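Local coordinates for protein voltage-sensor containing phosphatase (Ciona intestinalis, PDB 3V0D) that probably removes phosphate from phosphoinositide lipids under the control of membrane voltage, through a cytosolic PTEN-like phosphatase and C2 region, at residues K66-N71 and I107-V112; I122-K127 and G131-L136. The protein carries 1 engineered substitution. One frame throughout, in Å; residues are numbered along the deposited sequence.

Contact 1. Residues K66-N71 and I107-V112; sequences KFRIYN and IDDAKV
Asp109 meets Arg68 side-on: the carboxylate takes NE and NH2 of the guanidinium, one nitrogen to each oxygen. The NE bond is the straighter, with NE to Asp109 OD1 at 2.7 Å and an N-H...O angle of 177°, and it lies in the guanidinium plane on the syn lone pair of OD1. Its partner, Arg68 NH2 to Asp109 OD2 at 3.0 Å, is more bent (149°), with OD2 tilted out of the guanidinium plane, although the two flat groups are nearly coplanar. OD1 also accepts from Tyr70 OH, again at 2.7 Å, nearly along its C-O axis, so two donors share one oxygen and probably stabilise its negative charge. The pairing illustrates how charge can tie a helix to the central sheet of the protein tyrosine phosphatase-type alpha/beta fold: residues 107-112 of helix 100-115 run almost antiparallel to residues 67-71 of strand 67-73, their axes 10.7 Å apart, a separation bridged by long side chains. Arg68 does so with CG anti to its own N (chi1 -169°) and the chain extended to NE. Tyr70 OH also touches Ala110, 3.3 Å from its CA. Farther out, Phe106 meets the Tyr70 ring edge-to-face, Tyr88 touches both Arg68 and Asp109, and Trp140 of helix 131-143 packs on Ala110.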
loop_
_atom_site.group_PDB
_atom_site.type_symbol
_atom_site.label_atom_id
_atom_site.label_comp_id
_atom_site.label_asym_id
_atom_site.label_seq_id
_atom_site.Cartn_x
_atom_site.Cartn_y
_atom_site.Cartn_z
ATOM N N LYS A 66 -5.328 -14.905 24.365
ATOM C CA LYS A 66 -6.407 -14.548 23.448
ATOM C C LYS A 66 -5.986 -13.451 22.479
ATOM O O LYS A 66 -6.840 -12.687 21.993
ATOM C CB LYS A 66 -7.658 -14.139 24.229
ATOM C CG LYS A 66 -8.327 -15.324 24.931
ATOM C CD LYS A 66 -9.776 -15.014 25.313
ATOM C CE LYS A 66 -10.292 -15.965 26.361
ATOM N NZ LYS A 66 -10.297 -17.369 25.895
ATOM N N PHE A 67 -4.696 -13.385 22.159
ATOM C CA PHE A 67 -4.228 -12.412 21.173
ATOM C C PHE A 67 -3.412 -13.041 20.049
ATOM O O PHE A 67 -2.777 -14.097 20.211
ATOM C CB PHE A 67 -3.417 -11.293 21.855
ATOM C CG PHE A 67 -2.119 -11.763 22.459
ATOM C CD1 PHE A 67 -0.970 -11.826 21.684
ATOM C CD2 PHE A 67 -2.047 -12.173 23.793
ATOM C CE1 PHE A 67 0.233 -12.278 22.221
ATOM C CE2 PHE A 67 -0.835 -12.620 24.333
ATOM C CZ PHE A 67 0.289 -12.677 23.538
ATOM N N ARG A 68 -3.391 -12.341 18.916
ATOM C CA ARG A 68 -2.519 -12.675 17.796
ATOM C C ARG A 68 -1.945 -11.359 17.299
ATOM O O ARG A 68 -2.693 -10.385 17.117
ATOM C CB ARG A 68 -3.274 -13.414 16.709
ATOM C CG ARG A 68 -2.439 -14.029 15.615
ATOM C CD ARG A 68 -3.221 -15.158 14.983
ATOM N NE ARG A 68 -2.504 -15.871 13.936
ATOM C CZ ARG A 68 -1.501 -16.709 14.173
ATOM N NH1 ARG A 68 -1.084 -16.903 15.419
ATOM N NH2 ARG A 68 -0.926 -17.342 13.150
ATOM N N ILE A 69 -0.636 -11.336 17.069
ATOM C CA ILE A 69 0.084 -10.135 16.612
ATOM C C ILE A 69 0.455 -10.303 15.153
ATOM O O ILE A 69 0.969 -11.355 14.766
ATOM C CB ILE A 69 1.387 -9.950 17.432
ATOM C CG1 ILE A 69 1.148 -10.067 18.953
ATOM C CG2 ILE A 69 2.085 -8.633 17.040
ATOM C CD1 ILE A 69 0.193 -9.043 19.521
ATOM N N TYR A 70 0.237 -9.247 14.364
ATOM C CA TYR A 70 0.640 -9.229 12.961
ATOM C C TYR A 70 1.689 -8.155 12.756
ATOM O O TYR A 70 1.417 -6.962 12.979
ATOM C CB TYR A 70 -0.588 -8.968 12.068
ATOM C CG TYR A 70 -1.602 -10.079 12.141
ATOM C CD1 TYR A 70 -2.593 -10.087 13.100
ATOM C CD2 TYR A 70 -1.517 -11.172 11.272
ATOM C CE1 TYR A 70 -3.519 -11.128 13.188
ATOM C CE2 TYR A 70 -2.428 -12.236 11.354
ATOM C CZ TYR A 70 -3.413 -12.196 12.324
ATOM O OH TYR A 70 -4.342 -13.203 12.423
ATOM N N ASN A 71 2.881 -8.588 12.346
ATOM C CA ASN A 71 3.981 -7.683 12.021
ATOM C C ASN A 71 4.007 -7.514 10.513
ATOM O O ASN A 71 4.317 -8.470 9.793
ATOM C CB ASN A 71 5.306 -8.266 12.526
ATOM C CG ASN A 71 6.493 -7.457 12.073
ATOM O OD1 ASN A 71 6.356 -6.376 11.510
ATOM N ND2 ASN A 71 7.682 -7.973 12.302
ATOM N N ILE A 107 -6.041 -12.606 5.660
ATOM C CA ILE A 107 -7.467 -12.574 5.992
ATOM C C ILE A 107 -7.898 -13.955 6.488
ATOM O O ILE A 107 -8.620 -14.057 7.470
ATOM C CB ILE A 107 -8.304 -12.091 4.788
ATOM C CG1 ILE A 107 -8.071 -10.585 4.544
ATOM C CG2 ILE A 107 -9.790 -12.413 4.983
ATOM C CD1 ILE A 107 -8.638 -9.638 5.642
ATOM N N ASP A 108 -7.463 -15.024 5.830
ATOM C CA ASP A 108 -7.864 -16.342 6.285
ATOM C C ASP A 108 -7.278 -16.690 7.643
ATOM O O ASP A 108 -7.952 -17.306 8.480
ATOM C CB ASP A 108 -7.542 -17.424 5.285
ATOM C CG ASP A 108 -8.434 -18.663 5.528
ATOM O OD1 ASP A 108 -7.932 -19.699 5.946
ATOM O OD2 ASP A 108 -9.676 -18.576 5.379
ATOM N N ASP A 109 -6.018 -16.324 7.878
ATOM C CA ASP A 109 -5.419 -16.562 9.180
ATOM C C ASP A 109 -6.192 -15.851 10.296
ATOM O O ASP A 109 -6.517 -16.443 11.338
ATOM C CB ASP A 109 -3.948 -16.158 9.164
ATOM C CG ASP A 109 -3.280 -16.346 10.519
ATOM O OD1 ASP A 109 -3.360 -15.446 11.364
ATOM O OD2 ASP A 109 -2.731 -17.453 10.761
ATOM N N ALA A 110 -6.526 -14.584 10.052
ATOM C CA ALA A 110 -7.284 -13.813 11.018
ATOM C C ALA A 110 -8.695 -14.398 11.200
ATOM O O ALA A 110 -9.195 -14.474 12.327
ATOM C CB ALA A 110 -7.334 -12.335 10.613
ATOM N N LYS A 111 -9.333 -14.807 10.091
ATOM C CA LYS A 111 -10.675 -15.390 10.189
ATOM C C LYS A 111 -10.674 -16.632 11.076
ATOM O O LYS A 111 -11.548 -16.771 11.951
ATOM C CB LYS A 111 -11.278 -15.668 8.811
ATOM C CG LYS A 111 -12.806 -15.615 8.827
ATOM C CD LYS A 111 -13.449 -15.571 7.441
ATOM C CE LYS A 111 -14.986 -15.224 7.490
ATOM N NZ LYS A 111 -15.419 -13.873 8.081
ATOM N N VAL A 112 -9.728 -17.538 10.843
ATOM C CA VAL A 112 -9.642 -18.789 11.610
ATOM C C VAL A 112 -9.434 -18.466 13.094
ATOM O O VAL A 112 -10.076 -19.035 13.973
ATOM C CB VAL A 112 -8.545 -19.708 11.042
ATOM C CG1 VAL A 112 -8.245 -20.888 11.968
ATOM C CG2 VAL A 112 -8.958 -20.246 9.670
#

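Contact 2. Residues I122-K127 and G131-L136; sequences IAIHSK and GRTGTL. Engineered in segment 122-127: Ser126 (natural residue Cys). With PO4 (phosphate ion), chain C.
The phosphate-binding loop of the protein tyrosine phosphatase superfamily, with its Cys-(X)5-Arg signature, joins strand 121-125 to helix 131-143, and a phosphate ion sits in it here. Ser126 is an engineered replacement for the signature cysteine, and Arg132 is the signature arginine. Ser126 OG gives a 2.6 Å hydrogen bond to phosphate O4, which also accepts from Arg132 N at the start of the helix. Phosphate O2 is gripped by Lys127 N and, at 2.7 Å, by Arg132 NH2; the guanidinium presents its edge to the ion, with phosphorus in its plane. A bend at chi3 (-74°) brings the arginine round to the anion, while Glu75 and the carbonyl of Ile92 hold its NH1. Gly128 N and Lys130 N complete the backbone cradle. Away from the ion the contact becomes apolar: Ile124 CG2 lies 4.0 Å from Thr133 CG2 and also approaches Leu136 CB. The side chain of His125 leaves its backbone on the side away from the helix; its ND1 bonds to Ser126 O in the plane of ring and carbonyl, and its NE2 to Tyr78 OH, fixing both ring nitrogens. Thr133 OG1, anti to its carbonyl carbon (chi1 -71°), donates to Ser126 OG across 2.8 Å.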
loop_
_atom_site.group_PDB
_atom_site.type_symbol
_atom_site.label_atom_id
_atom_site.label_comp_id
_atom_site.label_asym_id
_atom_site.label_seq_id
_atom_site.Cartn_x
_atom_site.Cartn_y
_atom_site.Cartn_z
ATOM N N ILE A 122 -6.972 -9.310 17.571
ATOM C CA ILE A 122 -5.841 -9.181 16.672
ATOM C C ILE A 122 -5.238 -7.815 16.874
ATOM O O ILE A 122 -5.945 -6.815 17.019
ATOM C CB ILE A 122 -6.221 -9.435 15.190
ATOM C CG1 ILE A 122 -7.278 -8.465 14.654
ATOM C CG2 ILE A 122 -6.649 -10.892 15.014
ATOM C CD1 ILE A 122 -7.707 -8.752 13.205
ATOM N N ALA A 123 -3.903 -7.774 16.858
ATOM C CA ALA A 123 -3.160 -6.516 16.968
ATOM C C ALA A 123 -2.247 -6.421 15.770
ATOM O O ALA A 123 -1.322 -7.236 15.622
ATOM C CB ALA A 123 -2.383 -6.437 18.278
ATOM N N ILE A 124 -2.528 -5.445 14.923
ATOM C CA ILE A 124 -1.821 -5.252 13.665
ATOM C C ILE A 124 -0.872 -4.085 13.830
ATOM O O ILE A 124 -1.269 -3.021 14.304
ATOM C CB ILE A 124 -2.825 -5.040 12.528
ATOM C CG1 ILE A 124 -3.760 -6.268 12.424
ATOM C CG2 ILE A 124 -2.114 -4.781 11.215
ATOM C CD1 ILE A 124 -4.979 -6.094 11.558
ATOM N N HIS A 125 0.386 -4.296 13.465
ATOM C CA HIS A 125 1.363 -3.222 13.535
ATOM C C HIS A 125 2.222 -3.172 12.322
ATOM O O HIS A 125 2.431 -4.169 11.612
ATOM C CB HIS A 125 2.229 -3.271 14.815
ATOM C CG HIS A 125 3.354 -4.259 14.773
ATOM N ND1 HIS A 125 4.557 -3.998 14.145
ATOM C CD2 HIS A 125 3.466 -5.510 15.293
ATOM C CE1 HIS A 125 5.350 -5.056 14.272
ATOM N NE2 HIS A 125 4.723 -5.979 14.979
ATOM N N SER A 126 2.791 -1.989 12.107
ATOM C CA SER A 126 3.794 -1.784 11.099
ATOM C C SER A 126 4.933 -0.994 11.753
ATOM O O SER A 126 5.339 -1.369 12.860
ATOM C CB SER A 126 3.192 -1.221 9.818
ATOM O OG SER A 126 2.287 -0.173 10.088
ATOM N N LYS A 127 5.460 0.060 11.126
ATOM C CA LYS A 127 6.462 0.895 11.804
ATOM C C LYS A 127 5.721 1.908 12.663
ATOM O O LYS A 127 5.833 1.900 13.890
ATOM C CB LYS A 127 7.391 1.569 10.788
ATOM C CG LYS A 127 8.452 2.412 11.432
ATOM C CD LYS A 127 9.428 3.037 10.426
ATOM C CE LYS A 127 10.472 3.856 11.173
ATOM N NZ LYS A 127 11.522 4.440 10.288
ATOM N N GLY A 131 0.017 3.504 7.463
ATOM C CA GLY A 131 -0.379 3.093 6.131
ATOM C C GLY A 131 -0.519 1.595 5.929
ATOM O O GLY A 131 -1.553 1.115 5.436
ATOM N N ARG A 132 0.517 0.825 6.253
ATOM C CA ARG A 132 0.414 -0.623 6.043
ATOM C C ARG A 132 -0.628 -1.223 6.976
ATOM O O ARG A 132 -1.458 -2.045 6.573
ATOM C CB ARG A 132 1.782 -1.285 6.272
ATOM C CG ARG A 132 2.774 -0.967 5.147
ATOM C CD ARG A 132 4.154 -1.486 5.496
ATOM N NE ARG A 132 4.802 -0.664 6.506
ATOM C CZ ARG A 132 6.059 -0.826 6.888
ATOM N NH1 ARG A 132 6.772 -1.847 6.397
ATOM N NH2 ARG A 132 6.608 0.009 7.767
ATOM N N THR A 133 -0.583 -0.805 8.237
ATOM C CA THR A 133 -1.568 -1.235 9.225
ATOM C C THR A 133 -2.990 -0.942 8.741
ATOM O O THR A 133 -3.884 -1.805 8.831
ATOM C CB THR A 133 -1.246 -0.603 10.580
ATOM O OG1 THR A 133 -0.067 -1.211 11.091
ATOM C CG2 THR A 133 -2.345 -0.841 11.592
ATOM N N GLY A 134 -3.221 0.266 8.233
ATOM C CA GLY A 134 -4.554 0.622 7.783
ATOM C C GLY A 134 -5.027 -0.223 6.614
ATOM O O GLY A 134 -6.219 -0.486 6.478
ATOM N N THR A 135 -4.113 -0.651 5.744
ATOM C CA THR A 135 -4.489 -1.474 4.603
ATOM C C THR A 135 -5.100 -2.785 5.120
ATOM O O THR A 135 -6.151 -3.238 4.632
ATOM C CB THR A 135 -3.255 -1.794 3.725
ATOM O OG1 THR A 135 -2.586 -0.589 3.346
ATOM C CG2 THR A 135 -3.624 -2.540 2.482
ATOM N N LEU A 136 -4.427 -3.428 6.079
ATOM C CA LEU A 136 -4.913 -4.710 6.580
ATOM C C LEU A 136 -6.073 -4.561 7.561
ATOM O O LEU A 136 -6.982 -5.388 7.538
ATOM C CB LEU A 136 -3.772 -5.563 7.148
ATOM C CG LEU A 136 -3.036 -6.416 6.094
ATOM C CD1 LEU A 136 -2.350 -5.548 5.029
ATOM C CD2 LEU A 136 -2.070 -7.368 6.742
HETATM P P PO4 C . 3.574 2.398 8.529
HETATM O O1 PO4 C . 4.006 3.321 7.376
HETATM O O2 PO4 C . 4.791 1.628 8.986
HETATM O O3 PO4 C . 3.056 3.277 9.633
HETATM O O4 PO4 C . 2.532 1.484 8.048
#

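How the contacts relate
Both contacts join a helix to the same sheet, in which strands 67-73 and 121-125 run parallel as neighbours, and their centres lie about 12 Å apart. Tyr70 N to Ala123 O at 2.8 Å and Arg68 O to Ala123 N at 2.9 Å probably stitch the two strands together. Contact 1 is only partly buried and relies on a charged pair between more widely separated axes; contact 2 is buried, covers about twice the area and brings strand and helix closer. Their carboxylate and phosphate are both met by arginine, but contact 2 adds backbone amides, as befits an anion-binding loop. Phe106 of helix 100-115, a neighbour of contact 1, also touches Ile124 and Leu136 of contact 2.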